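Local structure of beta-hexosaminidase Amuc_2018 (Akkermansia muciniphila, 6JEB) at residues L353-W364 with L411-C419; L128-L136 with V214-K222. The protein hydrolyses terminal non-reducing N-acetylglucosamine and N-acetylgalactosamine residues from beta-linked glycosides, including unbranched N-glycans and chitobiose. All coordinates share one frame; numbering follows the deposited sequence.

Interaction 1 of 2, residues L353-W364 with L411-C419; sequences LDFPQIQGQRNW and LYRAYPRAC
Two arginines of 411-419 reach into the loop 353-364 and hold it by its carbonyl oxygens. Arg417 grips Phe355 O end-on: NH2 (2.9 Å) approaches nearly in line with the carbonyl, while NH1 comes from above its plane. NH2 also bonds Arg413 O (2.9 Å). The guanidinium is sandwiched, with Gln357 CB centred over one face and Leu353 CD2 toward the rim of the opposite one. Arg413 spans the loop: NH1 bonds Asp354 O at 2.8 Å and shares Arg362 O with NH2, which meets it on a lone pair, also at 2.8 Å; Pro356 CA lies over one face, toward the rim. The Gln357 side chain, with CG wedged between backbone N and carbonyl carbon (chi1 69°), brings NE2 to Tyr412 O, 2.8 Å away in the last turn of helix 407-414. Both segments belong to the TIM-barrel catalytic domain, where the loop following strand 342-345 supplies the substrate-binding residues Leu353 and Asp354 and meets the break between two helices, marked by the cis peptide before Pro416. A water there donates to Gln357 OE1 and Arg413 O and accepts from Arg417 N and NE. Gln361 NE2 donates to Tyr412 OH, which also bonds Asn462. Further out, Glu463 salt-bridges Arg413 NE.

Interaction 2 of 2, residues L128-L136 with V214-K222; sequences LTDNQGWRL and VRTTAGNSK
Asn131 lies alongside Arg215, the two side chains pointing the same way, with its CB 3.6 Å from Arg215 CD and their amide and guanidinium planes turned 47° apart. Next to this overlap the backbones join through Arg215 N, which donates to Asn131 O at 3.0 Å. Val214 CG1 packs against the next carbonyl, 3.3 Å from Gln132 O. The Gln132 chain bends at its second torsion (chi2 79°), bringing NE2 round to Thr217 O (2.9 Å), which lies in the plane of the amide; OE1 is bonded to Arg101, a substrate-binding residue. Arg215, extended from CG to NE, bonds Ala218 O side-on through NE and NH2, both from the same face of the carbonyl. Asn131 OD1 accepts from Gln195 N. One water accepts from Asn131 ND2 and Gln132 NE2 and donates to Gly219 O; a second accepts from Asn131 ND2 and Ser221 N. Arg215 O, buried here without a hydrogen-bond partner, has a CA-H...O contact from Gln132 CA at 3.4 Å. Asn131 N in turn donates to Asp130 OD1 (2.7 Å), which is also hydrogen-bonded to His193 ND1; the contact therefore probably helps to position the Asp130-His193 pair of the charge relay system in a family 20 hexosaminidase active site.

After the N-terminal mixed sheet and the first barrel strand, 92-97, the chain reaches 128-136, the loop after strand 123-127. It then passes through helix 167-178, strand 183-187 and helix 195-200 before 214-222 returns to close interaction 2. Strand 251-253 and the following strands lead on to 353-364, after strand 342-345; the chain next forms strand 392-399 and helix 407-414, and 411-419 closes interaction 1. The two closures run in series, neither nested nor crossing, with nearest atoms about 8 Å apart. Interaction 2 links loops from the earlier half of the barrel beside the charge relay system, whereas interaction 1 ties a later substrate-binding loop to the helices following the last strand.

Interaction 1 of 2, residues L353-W364 with L411-C419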
# COMPACT_ATOMS: atom_id res chain seq x y z
N LEU A 353 -9.59 1.57 0.77
CA LEU A 353 -10.42 0.45 0.36
C LEU A 353 -11.05 -0.28 1.54
O LEU A 353 -11.78 -1.26 1.32
CB LEU A 353 -9.63 -0.51 -0.55
CG LEU A 353 -9.03 0.19 -1.77
CD1 LEU A 353 -8.39 -0.81 -2.73
CD2 LEU A 353 -10.07 1.07 -2.50
N ASP A 354 -10.81 0.18 2.77
CA ASP A 354 -11.61 -0.30 3.88
C ASP A 354 -13.04 0.24 3.83
O ASP A 354 -13.93 -0.36 4.45
CB ASP A 354 -10.93 0.02 5.23
CG ASP A 354 -10.58 1.49 5.39
OD1 ASP A 354 -10.15 2.13 4.40
OD2 ASP A 354 -10.71 2.02 6.52
N PHE A 355 -13.28 1.33 3.10
CA PHE A 355 -14.62 1.91 3.05
C PHE A 355 -15.53 1.00 2.22
O PHE A 355 -15.06 0.31 1.31
CB PHE A 355 -14.57 3.30 2.41
CG PHE A 355 -13.80 4.35 3.21
CD1 PHE A 355 -13.24 4.06 4.45
CD2 PHE A 355 -13.64 5.63 2.70
CE1 PHE A 355 -12.53 5.03 5.17
CE2 PHE A 355 -12.94 6.60 3.40
CZ PHE A 355 -12.39 6.31 4.64
N PRO A 356 -16.83 0.97 2.52
CA PRO A 356 -17.73 0.11 1.74
C PRO A 356 -17.81 0.55 0.29
O PRO A 356 -17.74 1.74 -0.02
CB PRO A 356 -19.08 0.28 2.45
CG PRO A 356 -18.99 1.62 3.12
CD PRO A 356 -17.54 1.75 3.55
N GLN A 357 -17.96 -0.43 -0.61
CA GLN A 357 -17.98 -0.13 -2.04
C GLN A 357 -19.39 -0.01 -2.62
O GLN A 357 -19.54 0.52 -3.72
CB GLN A 357 -17.18 -1.16 -2.84
CG GLN A 357 -17.78 -2.56 -2.89
CD GLN A 357 -16.70 -3.59 -3.11
OE1 GLN A 357 -16.17 -3.73 -4.21
NE2 GLN A 357 -16.32 -4.30 -2.04
N ILE A 358 -20.41 -0.48 -1.90
CA ILE A 358 -21.80 -0.33 -2.32
C ILE A 358 -22.57 0.24 -1.14
O ILE A 358 -22.44 -0.26 -0.01
CB ILE A 358 -22.40 -1.66 -2.79
CG1 ILE A 358 -21.72 -2.11 -4.09
CG2 ILE A 358 -23.91 -1.54 -2.98
CD1 ILE A 358 -22.07 -3.52 -4.51
N GLN A 359 -23.35 1.29 -1.39
CA GLN A 359 -24.11 1.93 -0.33
C GLN A 359 -25.00 0.92 0.37
O GLN A 359 -25.71 0.13 -0.27
CB GLN A 359 -24.96 3.06 -0.93
CG GLN A 359 -25.72 3.87 0.11
CD GLN A 359 -24.81 4.66 1.04
OE1 GLN A 359 -23.86 5.30 0.59
NE2 GLN A 359 -25.10 4.61 2.33
N GLY A 360 -24.97 0.93 1.70
CA GLY A 360 -25.70 -0.02 2.50
C GLY A 360 -24.85 -1.13 3.07
O GLY A 360 -25.29 -1.82 4.00
N GLN A 361 -23.64 -1.32 2.54
CA GLN A 361 -22.72 -2.27 3.15
C GLN A 361 -22.13 -1.65 4.42
O GLN A 361 -22.16 -0.43 4.62
CB GLN A 361 -21.64 -2.66 2.15
CG GLN A 361 -22.21 -3.39 0.94
CD GLN A 361 -21.15 -3.92 -0.00
OE1 GLN A 361 -20.12 -3.27 -0.23
NE2 GLN A 361 -21.38 -5.10 -0.54
N ARG A 362 -21.58 -2.51 5.28
CA ARG A 362 -21.20 -2.08 6.62
C ARG A 362 -20.25 -0.88 6.57
O ARG A 362 -19.21 -0.92 5.91
CB ARG A 362 -20.56 -3.23 7.41
CG ARG A 362 -21.48 -4.43 7.62
CD ARG A 362 -22.73 -4.09 8.41
NE ARG A 362 -22.44 -3.76 9.80
CZ ARG A 362 -22.35 -4.65 10.79
NH1 ARG A 362 -22.52 -5.94 10.54
NH2 ARG A 362 -22.08 -4.24 12.02
N ASN A 363 -20.64 0.19 7.26
CA ASN A 363 -19.83 1.40 7.35
C ASN A 363 -19.40 1.70 8.77
O ASN A 363 -18.74 2.72 9.00
CB ASN A 363 -20.55 2.60 6.70
CG ASN A 363 -21.54 3.28 7.64
OD1 ASN A 363 -22.12 2.66 8.53
ND2 ASN A 363 -21.72 4.58 7.43
N TRP A 364 -19.77 0.86 9.73
CA TRP A 364 -19.33 0.96 11.12
C TRP A 364 -19.70 2.29 11.76
O TRP A 364 -19.09 2.71 12.74
CB TRP A 364 -17.84 0.61 11.24
CG TRP A 364 -17.56 -0.64 10.46
CD1 TRP A 364 -16.90 -0.75 9.26
CD2 TRP A 364 -18.02 -1.96 10.77
NE1 TRP A 364 -16.90 -2.06 8.83
CE2 TRP A 364 -17.58 -2.82 9.75
CE3 TRP A 364 -18.75 -2.50 11.84
CZ2 TRP A 364 -17.85 -4.19 9.75
CZ3 TRP A 364 -19.01 -3.86 11.84
CH2 TRP A 364 -18.56 -4.69 10.80
N LEU A 411 -10.05 -9.40 0.50
CA LEU A 411 -10.20 -9.37 -0.95
C LEU A 411 -11.55 -8.81 -1.36
O LEU A 411 -11.65 -8.17 -2.41
CB LEU A 411 -10.01 -10.77 -1.54
CG LEU A 411 -8.61 -11.37 -1.42
CD1 LEU A 411 -8.61 -12.80 -1.98
CD2 LEU A 411 -7.57 -10.50 -2.14
N TYR A 412 -12.59 -9.05 -0.56
CA TYR A 412 -13.90 -8.51 -0.90
C TYR A 412 -13.85 -6.99 -1.00
O TYR A 412 -14.43 -6.40 -1.92
CB TYR A 412 -14.98 -8.94 0.10
CG TYR A 412 -16.32 -8.49 -0.41
CD1 TYR A 412 -17.04 -9.27 -1.30
CD2 TYR A 412 -16.84 -7.25 -0.05
CE1 TYR A 412 -18.26 -8.85 -1.81
CE2 TYR A 412 -18.04 -6.80 -0.55
CZ TYR A 412 -18.75 -7.61 -1.43
OH TYR A 412 -19.94 -7.17 -1.93
N ARG A 413 -13.18 -6.32 -0.05
CA ARG A 413 -13.10 -4.87 -0.12
C ARG A 413 -11.97 -4.37 -1.02
O ARG A 413 -12.11 -3.31 -1.63
CB ARG A 413 -13.05 -4.24 1.28
CG ARG A 413 -14.37 -4.45 2.01
CD ARG A 413 -14.81 -3.30 2.91
NE ARG A 413 -16.19 -3.54 3.35
CZ ARG A 413 -16.94 -2.72 4.09
NH1 ARG A 413 -16.45 -1.56 4.52
NH2 ARG A 413 -18.18 -3.07 4.40
N ALA A 414 -10.88 -5.13 -1.15
CA ALA A 414 -9.78 -4.67 -1.99
C ALA A 414 -10.15 -4.67 -3.47
O ALA A 414 -9.79 -3.74 -4.20
CB ALA A 414 -8.52 -5.50 -1.75
N TYR A 415 -10.87 -5.71 -3.93
CA TYR A 415 -11.23 -5.89 -5.34
C TYR A 415 -12.73 -5.73 -5.53
O TYR A 415 -13.52 -6.11 -4.66
CB TYR A 415 -10.79 -7.28 -5.85
CG TYR A 415 -9.28 -7.34 -5.97
CD1 TYR A 415 -8.65 -6.93 -7.14
CD2 TYR A 415 -8.50 -7.74 -4.89
CE1 TYR A 415 -7.28 -6.94 -7.24
CE2 TYR A 415 -7.11 -7.75 -4.98
CZ TYR A 415 -6.51 -7.34 -6.16
OH TYR A 415 -5.15 -7.33 -6.27
N PRO A 416 -13.17 -5.19 -6.68
CA PRO A 416 -12.38 -4.78 -7.84
C PRO A 416 -11.80 -3.36 -7.79
O PRO A 416 -11.22 -2.94 -8.78
CB PRO A 416 -13.39 -4.85 -8.99
CG PRO A 416 -14.67 -4.47 -8.34
CD PRO A 416 -14.62 -5.16 -6.99
N ARG A 417 -11.96 -2.62 -6.69
CA ARG A 417 -11.43 -1.25 -6.68
C ARG A 417 -9.92 -1.21 -6.91
O ARG A 417 -9.43 -0.28 -7.55
CB ARG A 417 -11.85 -0.49 -5.43
CG ARG A 417 -13.33 -0.09 -5.48
CD ARG A 417 -13.81 0.51 -4.16
NE ARG A 417 -13.66 -0.44 -3.07
CZ ARG A 417 -13.98 -0.18 -1.80
NH1 ARG A 417 -14.50 1.00 -1.47
NH2 ARG A 417 -13.79 -1.11 -0.87
N ALA A 418 -9.18 -2.22 -6.45
CA ALA A 418 -7.75 -2.25 -6.72
C ALA A 418 -7.45 -2.28 -8.22
O ALA A 418 -6.41 -1.78 -8.64
CB ALA A 418 -7.08 -3.45 -6.02
N CYS A 419 -8.35 -2.86 -9.03
CA CYS A 419 -8.18 -2.82 -10.48
C CYS A 419 -8.24 -1.39 -11.00
O CYS A 419 -7.48 -1.02 -11.91
CB CYS A 419 -9.28 -3.65 -11.16
SG CYS A 419 -9.44 -5.34 -10.55
O HOH W 1 -13.39 -3.10 -4.12

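Interaction 2 of 2, residues L128-L136 with V214-K222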
# COMPACT_ATOMS: atom_id res chain seq x y z
N LEU A 128 2.72 -2.90 9.85
CA LEU A 128 3.07 -3.98 10.76
C LEU A 128 2.71 -3.69 12.21
O LEU A 128 2.69 -4.63 13.02
CB LEU A 128 4.58 -4.25 10.68
CG LEU A 128 5.06 -4.90 9.37
CD1 LEU A 128 6.57 -4.72 9.21
CD2 LEU A 128 4.71 -6.39 9.34
N THR A 129 2.49 -2.43 12.57
CA THR A 129 2.35 -2.03 13.96
C THR A 129 1.21 -1.03 14.10
O THR A 129 1.04 -0.14 13.26
CB THR A 129 3.65 -1.40 14.52
OG1 THR A 129 3.84 -0.10 13.96
CG2 THR A 129 4.87 -2.26 14.19
N ASP A 130 0.44 -1.17 15.18
CA ASP A 130 -0.60 -0.19 15.48
C ASP A 130 -1.06 -0.37 16.92
O ASP A 130 -0.35 -0.96 17.74
CB ASP A 130 -1.75 -0.27 14.45
CG ASP A 130 -2.42 1.08 14.24
OD1 ASP A 130 -3.16 1.53 15.14
OD2 ASP A 130 -2.16 1.72 13.19
N ASN A 131 -2.26 0.14 17.23
CA ASN A 131 -2.77 0.06 18.59
C ASN A 131 -3.22 -1.35 18.94
O ASN A 131 -3.18 -1.73 20.12
CB ASN A 131 -3.97 1.00 18.73
CG ASN A 131 -3.58 2.45 18.61
OD1 ASN A 131 -2.57 2.89 19.17
ND2 ASN A 131 -4.39 3.22 17.89
N GLN A 132 -3.65 -2.12 17.93
CA GLN A 132 -4.32 -3.40 18.11
C GLN A 132 -3.38 -4.59 17.96
O GLN A 132 -3.82 -5.74 18.12
CB GLN A 132 -5.48 -3.54 17.10
CG GLN A 132 -6.61 -2.53 17.28
CD GLN A 132 -6.30 -1.14 16.71
OE1 GLN A 132 -5.30 -0.94 16.03
NE2 GLN A 132 -7.17 -0.18 17.00
N GLY A 133 -2.11 -4.36 17.66
CA GLY A 133 -1.18 -5.44 17.47
C GLY A 133 0.14 -4.99 16.89
O GLY A 133 0.24 -3.90 16.31
N TRP A 134 1.16 -5.83 17.07
CA TRP A 134 2.52 -5.58 16.59
C TRP A 134 2.99 -6.89 15.99
O TRP A 134 3.00 -7.92 16.68
CB TRP A 134 3.41 -5.18 17.77
CG TRP A 134 4.84 -4.92 17.37
CD1 TRP A 134 5.75 -5.85 16.96
CD2 TRP A 134 5.50 -3.65 17.31
NE1 TRP A 134 6.94 -5.23 16.64
CE2 TRP A 134 6.82 -3.88 16.86
CE3 TRP A 134 5.12 -2.33 17.62
CZ2 TRP A 134 7.75 -2.85 16.69
CZ3 TRP A 134 6.05 -1.31 17.44
CH2 TRP A 134 7.34 -1.58 16.99
N ARG A 135 3.40 -6.88 14.71
CA ARG A 135 3.62 -8.11 13.95
C ARG A 135 5.08 -8.38 13.57
O ARG A 135 5.35 -9.42 12.94
CB ARG A 135 2.75 -8.15 12.69
CG ARG A 135 1.28 -7.84 12.94
CD ARG A 135 0.65 -8.81 13.96
NE ARG A 135 -0.73 -8.42 14.20
CZ ARG A 135 -1.42 -8.72 15.30
NH1 ARG A 135 -0.89 -9.48 16.25
NH2 ARG A 135 -2.66 -8.25 15.45
N LEU A 136 6.02 -7.49 13.92
CA LEU A 136 7.42 -7.64 13.53
C LEU A 136 8.22 -8.17 14.70
O LEU A 136 8.32 -7.48 15.73
CB LEU A 136 7.99 -6.30 13.09
CG LEU A 136 9.47 -6.36 12.74
CD1 LEU A 136 9.70 -6.89 11.31
CD2 LEU A 136 10.16 -5.01 12.92
N VAL A 214 -3.22 -4.21 24.98
CA VAL A 214 -3.33 -3.99 23.54
C VAL A 214 -4.77 -3.60 23.22
O VAL A 214 -5.73 -4.14 23.79
CB VAL A 214 -2.87 -5.24 22.78
CG1 VAL A 214 -3.04 -5.06 21.27
CG2 VAL A 214 -1.42 -5.58 23.13
N ARG A 215 -4.93 -2.62 22.33
CA ARG A 215 -6.25 -2.05 22.09
C ARG A 215 -7.15 -3.05 21.39
O ARG A 215 -6.72 -3.79 20.50
CB ARG A 215 -6.12 -0.78 21.25
CG ARG A 215 -7.29 0.18 21.42
CD ARG A 215 -7.10 1.42 20.56
NE ARG A 215 -8.22 2.35 20.66
CZ ARG A 215 -8.26 3.39 21.50
NH1 ARG A 215 -7.26 3.62 22.34
NH2 ARG A 215 -9.33 4.19 21.50
N THR A 216 -8.43 -3.07 21.79
CA THR A 216 -9.41 -3.98 21.21
C THR A 216 -10.50 -3.24 20.45
O THR A 216 -11.43 -3.88 19.94
CB THR A 216 -10.05 -4.86 22.29
OG1 THR A 216 -10.81 -4.03 23.18
CG2 THR A 216 -8.98 -5.62 23.06
N THR A 217 -10.41 -1.92 20.37
CA THR A 217 -11.39 -1.09 19.69
C THR A 217 -10.65 -0.15 18.75
O THR A 217 -9.42 -0.08 18.75
CB THR A 217 -12.19 -0.27 20.71
OG1 THR A 217 -11.29 0.51 21.51
CG2 THR A 217 -12.99 -1.20 21.62
N ALA A 218 -11.41 0.56 17.93
CA ALA A 218 -10.84 1.60 17.09
C ALA A 218 -10.71 2.89 17.90
O ALA A 218 -10.65 2.85 19.13
CB ALA A 218 -11.71 1.81 15.84
N GLY A 219 -10.65 4.03 17.24
CA GLY A 219 -10.45 5.27 17.94
C GLY A 219 -8.98 5.61 18.09
O GLY A 219 -8.08 4.81 17.83
N ASN A 220 -8.74 6.82 18.57
CA ASN A 220 -7.41 7.42 18.58
C ASN A 220 -6.76 7.23 19.94
O ASN A 220 -7.40 7.42 20.98
CB ASN A 220 -7.52 8.91 18.24
CG ASN A 220 -6.17 9.64 18.29
OD1 ASN A 220 -5.91 10.41 19.21
ND2 ASN A 220 -5.33 9.40 17.29
N SER A 221 -5.49 6.85 19.92
CA SER A 221 -4.66 6.79 21.12
C SER A 221 -3.77 8.02 21.18
O SER A 221 -3.21 8.45 20.16
CB SER A 221 -3.79 5.54 21.08
OG SER A 221 -2.81 5.59 22.12
N LYS A 222 -3.65 8.60 22.38
CA LYS A 222 -2.76 9.75 22.60
C LYS A 222 -1.36 9.34 23.02
O LYS A 222 -0.53 10.22 23.27
CB LYS A 222 -3.36 10.68 23.66
CG LYS A 222 -4.72 11.25 23.31
CD LYS A 222 -5.27 12.10 24.46
CE LYS A 222 -6.61 12.72 24.10
NZ LYS A 222 -7.18 13.53 25.22
O HOH W 2 -4.28 6.11 17.37
O HOH W 3 -6.94 2.73 16.31